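Local structure of flavin prenyltransferase PAD1, mitochondrial (Aspergillus niger, 6QLG) at residues B[147-151]-B[152-156]. The protein probably makes the prenylated FMN cofactor of ferulic acid decarboxylase by joining a dimethylallyl group to the flavin N5 and C6 atoms. Residues are numbered along the deposited sequence; the frame is centred on the assembly and turned at random.
Sequences DVMLK and ERRRL. With DMA (dimethylallyl diphosphate), chain P.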
# COMPACT_ATOMS: atom_id res chain seq x y z
N ASP B 147 -18.37 -17.65 -2.90
CA ASP B 147 -17.19 -17.53 -3.74
C ASP B 147 -17.56 -17.59 -5.22
O ASP B 147 -16.99 -16.86 -6.04
CB ASP B 147 -16.20 -18.65 -3.39
CG ASP B 147 -14.82 -18.44 -3.99
OD1 ASP B 147 -14.11 -17.51 -3.56
OD2 ASP B 147 -14.45 -19.22 -4.89
N VAL B 148 -18.53 -18.43 -5.57
CA VAL B 148 -18.98 -18.54 -6.95
C VAL B 148 -19.76 -17.30 -7.37
O VAL B 148 -19.58 -16.79 -8.49
CB VAL B 148 -19.81 -19.82 -7.13
CG1 VAL B 148 -20.53 -19.81 -8.47
CG2 VAL B 148 -18.92 -21.05 -7.02
N MET B 149 -20.62 -16.78 -6.49
CA MET B 149 -21.35 -15.55 -6.80
C MET B 149 -20.39 -14.41 -7.12
O MET B 149 -20.63 -13.63 -8.06
CB MET B 149 -22.26 -15.16 -5.63
CG MET B 149 -23.35 -16.17 -5.30
SD MET B 149 -24.68 -16.23 -6.52
CE MET B 149 -25.56 -17.70 -5.97
N LEU B 150 -19.30 -14.29 -6.36
CA LEU B 150 -18.35 -13.21 -6.60
C LEU B 150 -17.65 -13.38 -7.95
O LEU B 150 -17.48 -12.40 -8.68
CB LEU B 150 -17.32 -13.16 -5.47
CG LEU B 150 -17.84 -12.70 -4.10
CD1 LEU B 150 -16.74 -12.74 -3.06
CD2 LEU B 150 -18.44 -11.31 -4.20
N LYS B 151 -17.26 -14.61 -8.29
CA LYS B 151 -16.55 -14.81 -9.55
C LYS B 151 -17.47 -14.64 -10.75
O LYS B 151 -17.02 -14.20 -11.82
CB LYS B 151 -15.87 -16.18 -9.56
CG LYS B 151 -16.70 -17.34 -10.08
CD LYS B 151 -15.91 -18.64 -9.97
CE LYS B 151 -16.79 -19.87 -10.16
NZ LYS B 151 -16.74 -20.38 -11.55
N GLU B 152 -18.76 -14.96 -10.61
CA GLU B 152 -19.73 -14.75 -11.68
C GLU B 152 -20.32 -13.35 -11.67
O GLU B 152 -21.19 -13.06 -12.50
CB GLU B 152 -20.85 -15.79 -11.58
CG GLU B 152 -20.38 -17.24 -11.59
CD GLU B 152 -19.74 -17.64 -12.90
OE1 GLU B 152 -20.05 -17.02 -13.94
OE2 GLU B 152 -18.92 -18.59 -12.90
N ARG B 153 -19.87 -12.48 -10.76
CA ARG B 153 -20.32 -11.09 -10.68
C ARG B 153 -21.82 -11.00 -10.40
O ARG B 153 -22.53 -10.18 -10.98
CB ARG B 153 -19.95 -10.31 -11.95
CG ARG B 153 -18.59 -9.63 -11.90
CD ARG B 153 -17.46 -10.65 -11.85
NE ARG B 153 -16.15 -10.04 -12.07
CZ ARG B 153 -15.00 -10.72 -12.09
NH1 ARG B 153 -15.00 -12.03 -11.90
NH2 ARG B 153 -13.86 -10.08 -12.29
N ARG B 154 -22.30 -11.86 -9.51
CA ARG B 154 -23.68 -11.82 -9.05
C ARG B 154 -23.76 -11.13 -7.69
O ARG B 154 -22.79 -11.10 -6.93
CB ARG B 154 -24.27 -13.23 -8.96
CG ARG B 154 -24.35 -13.94 -10.30
CD ARG B 154 -24.71 -15.41 -10.15
NE ARG B 154 -24.45 -16.16 -11.37
CZ ARG B 154 -24.41 -17.49 -11.44
NH1 ARG B 154 -24.63 -18.22 -10.36
NH2 ARG B 154 -24.16 -18.09 -12.60
N ARG B 155 -24.93 -10.56 -7.40
CA ARG B 155 -25.11 -9.78 -6.18
C ARG B 155 -25.01 -10.68 -4.95
O ARG B 155 -25.69 -11.70 -4.86
CB ARG B 155 -26.46 -9.06 -6.22
CG ARG B 155 -26.88 -8.35 -4.93
CD ARG B 155 -25.93 -7.22 -4.54
NE ARG B 155 -25.55 -6.35 -5.65
CZ ARG B 155 -26.11 -5.18 -5.92
NH1 ARG B 155 -27.11 -4.72 -5.17
NH2 ARG B 155 -25.69 -4.46 -6.96
N LEU B 156 -24.14 -10.30 -4.02
CA LEU B 156 -23.92 -11.05 -2.79
C LEU B 156 -24.05 -10.09 -1.61
O LEU B 156 -23.27 -9.13 -1.51
CB LEU B 156 -22.55 -11.73 -2.78
CG LEU B 156 -22.12 -12.38 -1.46
CD1 LEU B 156 -23.03 -13.55 -1.10
CD2 LEU B 156 -20.67 -12.82 -1.51
C1 DMA P . -17.97 -26.51 -10.68
O1 DMA P . -18.37 -25.19 -10.91
C2 DMA P . -18.67 -27.02 -9.42
C3 DMA P . -19.23 -28.21 -9.41
C4 DMA P . -19.92 -28.71 -8.15
C5 DMA P . -19.20 -29.08 -10.66
PA DMA P . -17.32 -24.22 -11.73
O1A DMA P . -16.05 -24.08 -10.93
O2A DMA P . -17.95 -22.86 -11.92
O3A DMA P . -16.98 -24.90 -13.19
PB DMA P . -16.99 -24.08 -14.61
O1B DMA P . -16.20 -22.81 -14.45
O2B DMA P . -18.42 -23.74 -14.97
O3B DMA P . -16.37 -24.92 -15.70
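Met149 O accepts a hydrogen bond from Arg154 N (2.8 Å) and Leu150 O one from Arg153 N (3.2 Å), a Schellman motif in which Arg153, at positive phi just past helix 141-151, turns the chain toward strand 155-160 of the parallel sheet. One residue earlier the helical pattern still holds, with Glu152 N bonded to Val148 O. The Arg154 bond is nearly straight (166°), whereas Arg153 N sits above the carbonyl plane of Leu150. Bent at chi2 (66°), the Arg153 side chain curls back over the helix end, where NH1 reaches Lys151 O at 3.0 Å with that oxygen close to the guanidinium plane. Past the turn, Leu156 CD2 packs on CD2 of Leu150 (3.8 Å). The Met149 and Arg154 side chains cross at about a right angle, SD lying 3.7 Å from Arg154 CD, while Glu152 CG covers the rim of one face of the Arg154 guanidinium, whose NH2 bonds Gly113 O. Lys151 and Glu152 run side by side, and Lys151 reaches into the dimethylallyl diphosphate pocket, lined by three subunits. Arg207 of a third subunit pairs with Glu152 OE2, and Glu162 of the second with Lys151 NZ. A bend at chi4 (97°) turns Lys151 NZ between Glu152 OE2, a salt bridge of 3.1 Å, and the ligand's phosphate oxygen O2A, 2.8 Å from NZ.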